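Local coordinates for protein dioxygenase (Pseudomonas brassicacearum, PDB 5V2D) that probably cleaves the central double bond of lignostilbenes with molecular oxygen, giving two aldehydes, at an iron centre held by four histidines, at residues L35-R40 and A462-E467; V122-F127 and L154-L159; F201-K206 and P267-Q272; W427-G430 and C434-E437. All blocks are in the same frame, centred on the assembly; numbering follows the deposited sequence.

Contact 1: L35-R40 and A462-E467; sequences LYKPSR and AEERSE
K37 brings its ammonium group up to the carboxylate of E464, the two chains crossing at about a right angle. NZ of K37 sits in front of the carboxylate and reaches both oxygens, unequally: the salt bridge runs from K37 NZ to E464 OE1 at 2.9 Å, on the syn lone pair of that oxygen, and a weak second bond goes from K37 NZ to E464 OE2 at 3.2 Å. The lysine chain runs out with CG opposite the backbone N (chi1 -178°) and then bends at chi3, which swings the ammonium group across to the glutamate. E464 comes to meet it with an extended chain.

Next to this pair a second set of charges sits within 462-467. R465 NE donates to E463 OE2 at 2.9 Å in an almost straight bond lying in the guanidinium plane, although the donor stands above the plane of the carboxylate. R465 NH1 reaches E467 OE2 at 2.9 Å on its anti side, so one arginine bridges two acids.

A G1 bulge opposite L460 leads the chain into strand 465-472, part of a blade of the beta-propeller, as in carotenoid cleavage oxygenases. That strand pairs with 452-460 and with 482-486, and R483 of the latter makes a further salt bridge with E467. K37 directly follows the short helix 33-36, so the lysine ties the end of that helix to the bulge at the protein surface.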
loop_
_atom_site.group_PDB
_atom_site.type_symbol
_atom_site.label_atom_id
_atom_site.label_comp_id
_atom_site.label_asym_id
_atom_site.label_seq_id
_atom_site.Cartn_x
_atom_site.Cartn_y
_atom_site.Cartn_z
ATOM N N LEU A 35 9.889 3.824 13.882
ATOM C CA LEU A 35 9.195 3.369 12.672
ATOM C C LEU A 35 10.035 2.287 11.882
ATOM O O LEU A 35 9.435 1.345 11.376
ATOM C CB LEU A 35 8.912 4.522 11.761
ATOM C CG LEU A 35 7.484 5.069 11.877
ATOM C CD1 LEU A 35 6.954 5.204 13.236
ATOM C CD2 LEU A 35 7.190 6.232 10.998
ATOM N N TYR A 36 11.334 2.481 11.755
ATOM C CA TYR A 36 12.113 1.699 10.786
ATOM C C TYR A 36 13.176 0.777 11.332
ATOM O O TYR A 36 13.752 -0.012 10.595
ATOM C CB TYR A 36 12.671 2.608 9.646
ATOM C CG TYR A 36 11.542 3.308 8.922
ATOM C CD1 TYR A 36 10.637 2.582 8.113
ATOM C CD2 TYR A 36 11.322 4.683 9.062
ATOM C CE1 TYR A 36 9.584 3.173 7.503
ATOM C CE2 TYR A 36 10.241 5.293 8.413
ATOM C CZ TYR A 36 9.357 4.527 7.684
ATOM O OH TYR A 36 8.292 5.088 7.053
ATOM N N LYS A 37 13.390 0.771 12.641
ATOM C CA LYS A 37 14.254 -0.190 13.172
ATOM C C LYS A 37 13.673 -1.586 12.875
ATOM O O LYS A 37 12.468 -1.807 12.975
ATOM C CB LYS A 37 14.421 0.016 14.659
ATOM C CG LYS A 37 15.353 -0.888 15.370
ATOM C CD LYS A 37 15.342 -0.572 16.907
ATOM C CE LYS A 37 15.724 0.871 17.275
ATOM N NZ LYS A 37 15.361 1.102 18.713
ATOM N N PRO A 38 14.534 -2.527 12.537
ATOM C CA PRO A 38 14.017 -3.900 12.212
ATOM C C PRO A 38 13.366 -4.514 13.421
ATOM O O PRO A 38 13.755 -4.204 14.549
ATOM C CB PRO A 38 15.326 -4.663 11.932
ATOM C CG PRO A 38 16.279 -3.542 11.397
ATOM C CD PRO A 38 16.012 -2.450 12.406
ATOM N N SER A 39 12.353 -5.329 13.206
ATOM C CA SER A 39 11.682 -6.053 14.323
ATOM C C SER A 39 11.994 -7.534 14.208
ATOM O O SER A 39 12.699 -8.092 15.036
ATOM C CB SER A 39 10.172 -5.813 14.266
ATOM O OG SER A 39 9.460 -6.710 15.049
ATOM N N ARG A 40 11.456 -8.148 13.165
ATOM C CA ARG A 40 11.730 -9.554 12.785
ATOM C C ARG A 40 11.070 -10.489 13.766
ATOM O O ARG A 40 11.404 -11.649 13.827
ATOM C CB ARG A 40 13.221 -9.810 12.650
ATOM C CG ARG A 40 13.926 -8.728 11.758
ATOM C CD ARG A 40 15.365 -9.232 11.484
ATOM N NE ARG A 40 16.204 -9.043 12.656
ATOM C CZ ARG A 40 17.471 -9.365 12.702
ATOM N NH1 ARG A 40 18.107 -9.946 11.636
ATOM N NH2 ARG A 40 18.161 -9.135 13.780
ATOM N N ALA A 462 8.231 7.982 20.869
ATOM C CA ALA A 462 9.189 8.299 21.922
ATOM C C ALA A 462 9.333 7.118 22.835
ATOM O O ALA A 462 10.407 6.891 23.313
ATOM C CB ALA A 462 8.721 9.516 22.717
ATOM N N GLU A 463 8.283 6.356 23.082
ATOM C CA GLU A 463 8.420 5.177 23.956
ATOM C C GLU A 463 8.792 3.924 23.184
ATOM O O GLU A 463 9.048 2.923 23.778
ATOM C CB GLU A 463 7.143 4.916 24.702
ATOM C CG GLU A 463 6.636 6.126 25.472
ATOM C CD GLU A 463 5.201 5.802 25.986
ATOM O OE1 GLU A 463 4.247 6.554 25.777
ATOM O OE2 GLU A 463 4.939 4.707 26.565
ATOM N N GLU A 464 8.771 3.973 21.860
ATOM C CA GLU A 464 8.851 2.752 21.013
ATOM C C GLU A 464 7.823 1.680 21.411
ATOM O O GLU A 464 8.162 0.521 21.576
ATOM C CB GLU A 464 10.271 2.120 21.020
ATOM C CG GLU A 464 11.313 3.163 20.620
ATOM C CD GLU A 464 12.616 2.618 20.069
ATOM O OE1 GLU A 464 12.984 1.443 20.308
ATOM O OE2 GLU A 464 13.270 3.411 19.372
ATOM N N ARG A 465 6.592 2.086 21.539
ATOM C CA ARG A 465 5.446 1.243 21.929
ATOM C C ARG A 465 4.434 1.364 20.798
ATOM O O ARG A 465 4.455 2.339 20.051
ATOM C CB ARG A 465 4.798 1.799 23.240
ATOM C CG ARG A 465 4.053 0.809 24.079
ATOM C CD ARG A 465 3.868 1.217 25.557
ATOM N NE ARG A 465 3.235 2.555 25.680
ATOM C CZ ARG A 465 1.921 2.872 25.558
ATOM N NH1 ARG A 465 0.955 2.021 25.195
ATOM N NH2 ARG A 465 1.507 4.128 25.816
ATOM N N SER A 466 3.489 0.453 20.739
ATOM C CA SER A 466 2.483 0.386 19.715
ATOM C C SER A 466 1.164 0.032 20.351
ATOM O O SER A 466 1.118 -0.757 21.291
ATOM C CB SER A 466 2.863 -0.695 18.654
ATOM O OG SER A 466 4.102 -0.402 18.057
ATOM N N GLU A 467 0.094 0.616 19.841
ATOM C CA GLU A 467 -1.289 0.268 20.197
ATOM C C GLU A 467 -2.069 0.122 18.917
ATOM O O GLU A 467 -1.781 0.845 17.964
ATOM C CB GLU A 467 -2.000 1.431 20.989
ATOM C CG GLU A 467 -1.285 1.685 22.284
ATOM C CD GLU A 467 -1.878 2.898 23.107
ATOM O OE1 GLU A 467 -2.607 3.675 22.558
ATOM O OE2 GLU A 467 -1.593 3.040 24.287
#

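Contact 2: V122-F127 and L154-L159; sequences VYRNAF and LKEDAL
Y123 turns the edge of its ring to K155: NZ of the lysine lies near the ring plane, 3.4 Å from Y123 CE2, and gives only a weak bond to the phenol oxygen, its firmer partner being the carbonyl of F81. The phenol also binds a water, at 2.9 Å from Y123 OH. R124 follows in the same type II turn, closed by N125 N to V122 O, and its CG rests over the centre of the Y123 ring. A bend at chi3 (58°) turns the guanidinium toward 154-159. There D157 CB lies over one face, 3.5 Å from R124 NE, and the aspartate sends OD1 to T138 instead. R124 NH1 donates to the same water, 2.7 Å away, which in turn donates to E156 OE2; Y203 OH bonds both R124 NH1 and that carboxylate oxygen. R124 NH2 reaches a second water, 3.0 Å away, that donates to the backbone O of E156. With a leucine here, both waters would probably lose the N-H that R124 gives them, and the E156 carboxylate its nearby positive charge. E156 binds H239, an iron ligand, through OE1, so R124 belongs to the surroundings of the metal site. N125 then turns ND2 to carbonyls at M262 and G266. The first loop thus runs from helix 107-115 toward strand 143-147, beside helix 259-263, and packs on the turn between strands 150-154 and 161-163.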
loop_
_atom_site.group_PDB
_atom_site.type_symbol
_atom_site.label_atom_id
_atom_site.label_comp_id
_atom_site.label_asym_id
_atom_site.label_seq_id
_atom_site.Cartn_x
_atom_site.Cartn_y
_atom_site.Cartn_z
ATOM N N VAL A 122 19.817 -4.513 -5.171
ATOM C CA VAL A 122 19.074 -3.308 -5.404
ATOM C C VAL A 122 17.620 -3.651 -5.618
ATOM O O VAL A 122 17.304 -4.657 -6.301
ATOM C CB VAL A 122 19.660 -2.565 -6.649
ATOM C CG1 VAL A 122 18.764 -1.423 -7.091
ATOM C CG2 VAL A 122 21.087 -2.002 -6.328
ATOM N N TYR A 123 16.734 -2.823 -5.064
ATOM C CA TYR A 123 15.271 -2.986 -5.187
ATOM C C TYR A 123 14.862 -3.268 -6.618
ATOM O O TYR A 123 15.163 -2.471 -7.537
ATOM C CB TYR A 123 14.540 -1.743 -4.654
ATOM C CG TYR A 123 13.052 -1.754 -4.760
ATOM C CD1 TYR A 123 12.416 -1.020 -5.735
ATOM C CD2 TYR A 123 12.234 -2.556 -3.896
ATOM C CE1 TYR A 123 10.992 -1.023 -5.845
ATOM C CE2 TYR A 123 10.836 -2.522 -4.010
ATOM C CZ TYR A 123 10.220 -1.755 -4.968
ATOM O OH TYR A 123 8.848 -1.750 -5.212
ATOM N N ARG A 124 14.190 -4.407 -6.810
ATOM C CA ARG A 124 13.588 -4.805 -8.100
ATOM C C ARG A 124 14.652 -4.861 -9.207
ATOM O O ARG A 124 14.389 -4.591 -10.384
ATOM C CB ARG A 124 12.412 -3.907 -8.486
ATOM C CG ARG A 124 11.152 -4.119 -7.594
ATOM C CD ARG A 124 9.869 -3.597 -8.234
ATOM N NE ARG A 124 9.599 -4.231 -9.530
ATOM C CZ ARG A 124 8.538 -3.982 -10.317
ATOM N NH1 ARG A 124 7.726 -3.013 -9.977
ATOM N NH2 ARG A 124 8.319 -4.697 -11.471
ATOM N N ASN A 125 15.900 -5.165 -8.813
ATOM C CA ASN A 125 16.949 -5.329 -9.794
ATOM C C ASN A 125 17.702 -6.626 -9.473
ATOM O O ASN A 125 18.748 -6.642 -8.764
ATOM C CB ASN A 125 17.854 -4.077 -9.844
ATOM C CG ASN A 125 18.932 -4.200 -10.938
ATOM O OD1 ASN A 125 19.029 -5.278 -11.554
ATOM N ND2 ASN A 125 19.754 -3.149 -11.162
ATOM N N ALA A 126 17.163 -7.687 -10.022
ATOM C CA ALA A 126 17.748 -9.025 -9.746
ATOM C C ALA A 126 19.144 -9.203 -10.366
ATOM O O ALA A 126 19.907 -10.049 -9.918
ATOM C CB ALA A 126 16.809 -10.126 -10.242
ATOM N N PHE A 127 19.534 -8.374 -11.334
ATOM C CA PHE A 127 20.931 -8.436 -11.804
ATOM C C PHE A 127 21.936 -8.138 -10.726
ATOM O O PHE A 127 23.066 -8.460 -10.929
ATOM C CB PHE A 127 21.184 -7.481 -13.014
ATOM C CG PHE A 127 20.257 -7.739 -14.168
ATOM C CD1 PHE A 127 20.426 -8.916 -14.948
ATOM C CD2 PHE A 127 19.182 -6.873 -14.467
ATOM C CE1 PHE A 127 19.562 -9.188 -16.024
ATOM C CE2 PHE A 127 18.311 -7.179 -15.517
ATOM C CZ PHE A 127 18.519 -8.311 -16.313
ATOM N N LEU A 154 0.651 -9.633 -1.403
ATOM C CA LEU A 154 0.884 -9.157 -2.750
ATOM C C LEU A 154 2.086 -8.186 -2.821
ATOM O O LEU A 154 2.300 -7.345 -1.940
ATOM C CB LEU A 154 -0.318 -8.449 -3.266
ATOM C CG LEU A 154 -1.620 -9.258 -3.207
ATOM C CD1 LEU A 154 -2.653 -8.482 -2.357
ATOM C CD2 LEU A 154 -2.149 -9.431 -4.618
ATOM N N LYS A 155 2.753 -8.246 -3.965
ATOM C CA LYS A 155 3.694 -7.259 -4.325
ATOM C C LYS A 155 3.806 -7.237 -5.861
ATOM O O LYS A 155 3.836 -8.245 -6.475
ATOM C CB LYS A 155 4.951 -7.710 -3.707
ATOM C CG LYS A 155 6.208 -7.208 -4.174
ATOM C CD LYS A 155 6.520 -5.950 -3.796
ATOM C CE LYS A 155 8.056 -5.879 -3.666
ATOM N NZ LYS A 155 8.189 -4.432 -3.216
ATOM N N GLU A 156 3.874 -6.043 -6.395
ATOM C CA GLU A 156 3.579 -5.785 -7.800
ATOM C C GLU A 156 4.631 -6.267 -8.790
ATOM O O GLU A 156 4.458 -6.086 -10.005
ATOM C CB GLU A 156 3.317 -4.288 -8.034
ATOM C CG GLU A 156 4.588 -3.400 -7.882
ATOM C CD GLU A 156 4.196 -1.938 -7.599
ATOM O OE1 GLU A 156 3.414 -1.709 -6.644
ATOM O OE2 GLU A 156 4.657 -1.019 -8.329
ATOM N N ASP A 157 5.695 -6.881 -8.313
ATOM C CA ASP A 157 6.758 -7.462 -9.177
ATOM C C ASP A 157 6.545 -8.931 -9.454
ATOM O O ASP A 157 7.349 -9.535 -10.118
ATOM C CB ASP A 157 8.156 -7.256 -8.586
ATOM C CG ASP A 157 8.369 -7.947 -7.266
ATOM O OD1 ASP A 157 7.369 -8.421 -6.631
ATOM O OD2 ASP A 157 9.589 -7.988 -6.812
ATOM N N ALA A 158 5.462 -9.538 -8.934
ATOM C CA ALA A 158 5.278 -10.968 -9.065
ATOM C C ALA A 158 3.840 -11.358 -8.742
ATOM O O ALA A 158 3.041 -10.500 -8.320
ATOM C CB ALA A 158 6.255 -11.698 -8.152
ATOM N N LEU A 159 3.548 -12.639 -8.915
ATOM C CA LEU A 159 2.291 -13.188 -8.470
ATOM C C LEU A 159 2.276 -13.185 -6.944
ATOM O O LEU A 159 3.334 -13.161 -6.293
ATOM C CB LEU A 159 2.189 -14.642 -8.967
ATOM C CG LEU A 159 1.919 -14.820 -10.488
ATOM C CD1 LEU A 159 2.064 -16.303 -10.815
ATOM C CD2 LEU A 159 0.537 -14.385 -10.806
HETATM O O HOH W 1 7.624 -1.461 -7.786
HETATM O O HOH W 2 5.405 -4.698 -12.100
#

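Contact 3: F201-K206 and P267-Q272; sequences FSYEAK and PHFQWQ
H268 NE2 donates to E204 OE2 at 2.7 Å, a nearly straight bond (169°) that lies in the imidazole plane and lands on the syn lone pair of the carboxylate. The two side chains come from opposite directions, with the carboxylate turned 38° from the ring. Each end is pinned again: E204 OE1 accepts from the backbone N of G209, and H268 ND1 reaches the carbonyl of R124, so the ring faces an acceptor at each nitrogen. With an alanine in place of E204, the amide of G209 would probably lose its acceptor and H268 its NE2 partner, leaving the ring freer to tilt.

An edge of the imidazole lies over the F269 ring, H268 CD2 standing 3.4 Å above its centre. The rim of that phenyl points at Y203: F269 CZ is 3.4 Å from Y203 OH, each near the plane of the other's ring, so the two aromatics meet edge to edge. A chi1 of 75°, with CG between N and the carbonyl carbon, directs the tyrosine this way. Its hydroxyl has its strongest partner in E156, while V257 packs on E204, H268 and F269.

What results is a buried His-carboxylate pair joining segments 201-206 and 267-272. Linked through R124, it adjoins the second-shell carboxylate network around a four-histidine iron, as in carotenoid cleavage oxygenases.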
loop_
_atom_site.group_PDB
_atom_site.type_symbol
_atom_site.label_atom_id
_atom_site.label_comp_id
_atom_site.label_asym_id
_atom_site.label_seq_id
_atom_site.Cartn_x
_atom_site.Cartn_y
_atom_site.Cartn_z
ATOM N N PHE A 201 -4.858 -6.016 -11.877
ATOM C CA PHE A 201 -4.172 -5.636 -13.105
ATOM C C PHE A 201 -2.709 -6.008 -12.985
ATOM O O PHE A 201 -2.247 -6.404 -11.896
ATOM C CB PHE A 201 -4.370 -4.165 -13.427
ATOM C CG PHE A 201 -3.605 -3.239 -12.532
ATOM C CD1 PHE A 201 -2.287 -2.787 -12.900
ATOM C CD2 PHE A 201 -4.124 -2.810 -11.337
ATOM C CE1 PHE A 201 -1.568 -1.991 -12.042
ATOM C CE2 PHE A 201 -3.386 -1.972 -10.486
ATOM C CZ PHE A 201 -2.127 -1.554 -10.831
ATOM N N SER A 202 -1.969 -5.862 -14.081
ATOM C CA SER A 202 -0.504 -6.091 -14.107
ATOM C C SER A 202 0.164 -5.042 -15.017
ATOM O O SER A 202 -0.419 -4.687 -16.064
ATOM C CB SER A 202 -0.238 -7.484 -14.652
ATOM O OG SER A 202 1.132 -7.617 -15.035
ATOM N N TYR A 203 1.286 -4.461 -14.592
ATOM C CA TYR A 203 2.137 -3.672 -15.475
ATOM C C TYR A 203 3.505 -4.389 -15.568
ATOM O O TYR A 203 3.798 -5.302 -14.779
ATOM C CB TYR A 203 2.255 -2.192 -15.093
ATOM C CG TYR A 203 3.150 -1.931 -13.898
ATOM C CD1 TYR A 203 2.641 -2.054 -12.592
ATOM C CD2 TYR A 203 4.445 -1.563 -14.071
ATOM C CE1 TYR A 203 3.413 -1.818 -11.496
ATOM C CE2 TYR A 203 5.295 -1.328 -12.978
ATOM C CZ TYR A 203 4.793 -1.445 -11.704
ATOM O OH TYR A 203 5.634 -1.168 -10.628
ATOM N N GLU A 204 4.323 -3.994 -16.540
ATOM C CA GLU A 204 5.467 -4.791 -16.969
ATOM C C GLU A 204 5.069 -6.243 -17.128
ATOM O O GLU A 204 5.721 -7.207 -16.666
ATOM C CB GLU A 204 6.652 -4.614 -16.002
ATOM C CG GLU A 204 7.285 -3.199 -16.108
ATOM C CD GLU A 204 8.525 -3.088 -15.223
ATOM O OE1 GLU A 204 9.568 -3.745 -15.492
ATOM O OE2 GLU A 204 8.444 -2.330 -14.221
ATOM N N ALA A 205 3.942 -6.420 -17.783
ATOM C CA ALA A 205 3.209 -7.680 -17.711
ATOM C C ALA A 205 3.857 -8.794 -18.520
ATOM O O ALA A 205 3.475 -9.976 -18.344
ATOM C CB ALA A 205 1.803 -7.482 -18.158
ATOM N N LYS A 206 4.800 -8.448 -19.410
ATOM C CA LYS A 206 5.582 -9.497 -20.093
ATOM C C LYS A 206 7.039 -9.464 -19.770
ATOM O O LYS A 206 7.838 -10.002 -20.543
ATOM C CB LYS A 206 5.386 -9.349 -21.616
ATOM C CG LYS A 206 3.954 -9.591 -21.991
ATOM C CD LYS A 206 3.793 -9.598 -23.504
ATOM C CE LYS A 206 2.386 -10.102 -23.828
ATOM N NZ LYS A 206 2.139 -9.911 -25.274
ATOM N N PRO A 267 19.018 1.813 -10.682
ATOM C CA PRO A 267 17.656 1.618 -10.192
ATOM C C PRO A 267 16.671 1.133 -11.230
ATOM O O PRO A 267 16.798 1.425 -12.421
ATOM C CB PRO A 267 17.268 3.007 -9.681
ATOM C CG PRO A 267 18.577 3.806 -9.583
ATOM C CD PRO A 267 19.376 3.265 -10.731
ATOM N N HIS A 268 15.646 0.401 -10.779
ATOM C CA HIS A 268 14.594 -0.099 -11.684
ATOM C C HIS A 268 13.835 1.048 -12.355
ATOM O O HIS A 268 13.575 0.986 -13.533
ATOM C CB HIS A 268 13.642 -0.978 -10.922
ATOM C CG HIS A 268 12.600 -1.674 -11.763
ATOM N ND1 HIS A 268 12.660 -3.019 -12.031
ATOM C CD2 HIS A 268 11.445 -1.215 -12.299
ATOM C CE1 HIS A 268 11.594 -3.345 -12.746
ATOM N NE2 HIS A 268 10.866 -2.266 -12.955
ATOM N N PHE A 269 13.521 2.084 -11.602
ATOM C CA PHE A 269 12.784 3.236 -12.099
ATOM C C PHE A 269 13.628 4.526 -12.018
ATOM O O PHE A 269 14.475 4.657 -11.141
ATOM C CB PHE A 269 11.554 3.514 -11.199
ATOM C CG PHE A 269 10.504 2.440 -11.247
ATOM C CD1 PHE A 269 9.695 2.298 -12.354
ATOM C CD2 PHE A 269 10.343 1.579 -10.193
ATOM C CE1 PHE A 269 8.705 1.315 -12.385
ATOM C CE2 PHE A 269 9.372 0.579 -10.212
ATOM C CZ PHE A 269 8.569 0.448 -11.325
ATOM N N GLN A 270 13.261 5.474 -12.862
ATOM C CA GLN A 270 13.832 6.815 -12.854
ATOM C C GLN A 270 12.765 7.876 -13.090
ATOM O O GLN A 270 12.015 7.815 -14.053
ATOM C CB GLN A 270 14.868 6.882 -14.010
ATOM C CG GLN A 270 15.683 8.173 -14.021
ATOM C CD GLN A 270 16.636 8.240 -15.191
ATOM O OE1 GLN A 270 16.226 8.477 -16.328
ATOM N NE2 GLN A 270 17.866 7.999 -14.919
ATOM N N TRP A 271 12.725 8.875 -12.251
ATOM C CA TRP A 271 11.772 9.993 -12.423
ATOM C C TRP A 271 12.087 10.814 -13.657
ATOM O O TRP A 271 13.249 11.081 -13.912
ATOM C CB TRP A 271 11.839 10.876 -11.210
ATOM C CG TRP A 271 10.879 12.013 -11.230
ATOM C CD1 TRP A 271 11.167 13.325 -11.465
ATOM C CD2 TRP A 271 9.509 11.937 -10.956
ATOM N NE1 TRP A 271 10.050 14.057 -11.383
ATOM C CE2 TRP A 271 9.002 13.240 -11.059
ATOM C CE3 TRP A 271 8.635 10.873 -10.597
ATOM C CZ2 TRP A 271 7.655 13.540 -10.824
ATOM C CZ3 TRP A 271 7.285 11.191 -10.379
ATOM C CH2 TRP A 271 6.819 12.497 -10.509
ATOM N N GLN A 272 11.040 11.147 -14.406
ATOM C CA GLN A 272 11.095 11.953 -15.631
ATOM C C GLN A 272 10.284 13.212 -15.328
ATOM O O GLN A 272 9.092 13.159 -15.223
ATOM C CB GLN A 272 10.509 11.210 -16.789
ATOM C CG GLN A 272 11.109 9.818 -17.021
ATOM C CD GLN A 272 12.626 9.833 -17.175
ATOM O OE1 GLN A 272 13.090 10.653 -17.843
ATOM N NE2 GLN A 272 13.363 8.961 -16.514
#

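Contact 4: W427-G430 and C434-E437; sequences WFPG and CFQE
F435 packs against W427 and P429 in an apolar contact at the connection between two blades of the beta-propeller, the fold of the carotenoid cleavage oxygenase family. W427 ends strand 424-427, the outermost strand of one four-stranded sheet, and the chain turns through P429 and G430 into strand 433-442, which borders the next sheet.

The phenyl is held at its far rim. W427 CE3 lies in the plane of the F435 ring, 3.6 Å from F435 CZ, yet seen from the indole the phenyl arrives obliquely: the six-membered ring of W427 and the F435 ring have centroids 5.8 Å apart and planes at 62°, neither a stack nor a true T-shape. P429 closes the neighbouring corner, P429 CD standing 3.7 Å from F435 CE2. With CG of F435 opposite its carbonyl carbon, the ring swings over to the loop, where CZ serves both partners. The tryptophan is steadied in turn by P429 CA, which lies over one indole face toward its rim.

Beyond the pair, L458 of strand 452-460 touches both P429 and F435, and L414 packs on F435, so the phenyl bridges the two sheets. Strand 433-442 runs on to E437, whose OE2 bonds H495, one of the iron ligands. C434 points its side chain the other way. In the turn itself, G430 takes up backbone angles (phi 105°, psi 174°) where a side chain would collide with the carbonyl O of P429, and its N rests 3.5 Å above the plane of the F428 ring.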
loop_
_atom_site.group_PDB
_atom_site.type_symbol
_atom_site.label_atom_id
_atom_site.label_comp_id
_atom_site.label_asym_id
_atom_site.label_seq_id
_atom_site.Cartn_x
_atom_site.Cartn_y
_atom_site.Cartn_z
ATOM N N TRP A 427 -8.357 13.176 14.598
ATOM C CA TRP A 427 -7.791 12.923 15.916
ATOM C C TRP A 427 -6.282 13.147 15.880
ATOM O O TRP A 427 -5.559 12.553 15.035
ATOM C CB TRP A 427 -8.152 11.511 16.431
ATOM C CG TRP A 427 -7.625 11.317 17.813
ATOM C CD1 TRP A 427 -7.878 12.116 18.872
ATOM C CD2 TRP A 427 -6.727 10.305 18.295
ATOM N NE1 TRP A 427 -7.230 11.661 19.982
ATOM C CE2 TRP A 427 -6.512 10.561 19.657
ATOM C CE3 TRP A 427 -6.141 9.177 17.731
ATOM C CZ2 TRP A 427 -5.698 9.761 20.455
ATOM C CZ3 TRP A 427 -5.351 8.389 18.523
ATOM C CH2 TRP A 427 -5.118 8.669 19.837
ATOM N N PHE A 428 -5.791 13.958 16.809
ATOM C CA PHE A 428 -4.347 14.132 17.052
ATOM C C PHE A 428 -3.981 13.350 18.299
ATOM O O PHE A 428 -4.627 13.534 19.362
ATOM C CB PHE A 428 -4.042 15.651 17.308
ATOM C CG PHE A 428 -2.595 15.936 17.688
ATOM C CD1 PHE A 428 -1.564 15.657 16.786
ATOM C CD2 PHE A 428 -2.264 16.508 18.920
ATOM C CE1 PHE A 428 -0.246 15.963 17.074
ATOM C CE2 PHE A 428 -0.940 16.810 19.242
ATOM C CZ PHE A 428 0.092 16.519 18.303
ATOM N N PRO A 429 -2.996 12.457 18.223
ATOM C CA PRO A 429 -2.749 11.563 19.364
ATOM C C PRO A 429 -1.785 12.093 20.407
ATOM O O PRO A 429 -1.301 11.346 21.225
ATOM C CB PRO A 429 -2.125 10.330 18.682
ATOM C CG PRO A 429 -1.320 10.903 17.594
ATOM C CD PRO A 429 -2.201 12.044 17.051
ATOM N N GLY A 430 -1.409 13.354 20.332
ATOM C CA GLY A 430 -0.375 13.886 21.190
ATOM C C GLY A 430 0.900 14.054 20.385
ATOM O O GLY A 430 1.042 13.593 19.234
ATOM N N CYS A 434 2.131 8.726 15.909
ATOM C CA CYS A 434 1.758 8.768 14.529
ATOM C C CYS A 434 1.153 7.444 14.109
ATOM O O CYS A 434 1.149 6.471 14.870
ATOM C CB CYS A 434 2.984 9.103 13.666
ATOM S SG CYS A 434 4.327 7.884 13.786
ATOM N N PHE A 435 0.580 7.454 12.922
ATOM C CA PHE A 435 -0.311 6.401 12.497
ATOM C C PHE A 435 0.222 5.552 11.333
ATOM O O PHE A 435 1.000 5.996 10.537
ATOM C CB PHE A 435 -1.606 6.991 12.047
ATOM C CG PHE A 435 -2.344 7.735 13.151
ATOM C CD1 PHE A 435 -3.097 7.068 14.077
ATOM C CD2 PHE A 435 -2.315 9.132 13.173
ATOM C CE1 PHE A 435 -3.755 7.764 15.084
ATOM C CE2 PHE A 435 -2.967 9.826 14.170
ATOM C CZ PHE A 435 -3.699 9.116 15.129
ATOM N N GLN A 436 -0.337 4.347 11.265
ATOM C CA GLN A 436 -0.215 3.463 10.105
ATOM C C GLN A 436 -1.592 3.408 9.443
ATOM O O GLN A 436 -2.616 3.981 9.938
ATOM C CB GLN A 436 0.304 2.098 10.458
ATOM C CG GLN A 436 1.532 2.144 11.359
ATOM C CD GLN A 436 2.295 0.807 11.398
ATOM O OE1 GLN A 436 2.068 -0.059 10.594
ATOM N NE2 GLN A 436 3.149 0.627 12.440
ATOM N N GLU A 437 -1.622 2.814 8.256
ATOM C CA GLU A 437 -2.822 2.825 7.442
ATOM C C GLU A 437 -4.076 2.339 8.173
ATOM O O GLU A 437 -4.090 1.237 8.746
ATOM C CB GLU A 437 -2.671 1.945 6.217
ATOM C CG GLU A 437 -3.903 2.016 5.297
ATOM C CD GLU A 437 -3.850 1.031 4.118
ATOM O OE1 GLU A 437 -3.974 -0.177 4.389
ATOM O OE2 GLU A 437 -3.749 1.424 2.930
#

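Contacts 2 and 3 form one buried polar cluster near the iron, about 10 Å between centres, joined by bonds from E156 to Y203 and from R124 to H268; waters and a guanidinium serve contact 2, an imidazole-carboxylate bond and aromatic rims contact 3. Contacts 1 and 4 lie about 14 Å apart and reach the same sheet, with L35 CD1 touching C434 SG at 3.8 Å. Their chemistry is opposed: contact 1 is an ion pair at the surface, contact 4 an apolar, partly buried join between blades. Contacts 2 and 4 lie on opposite sides of the chain's centre, yet E156 and E437 each hold an iron-binding histidine. Along the chain, contact 1 brackets the other three.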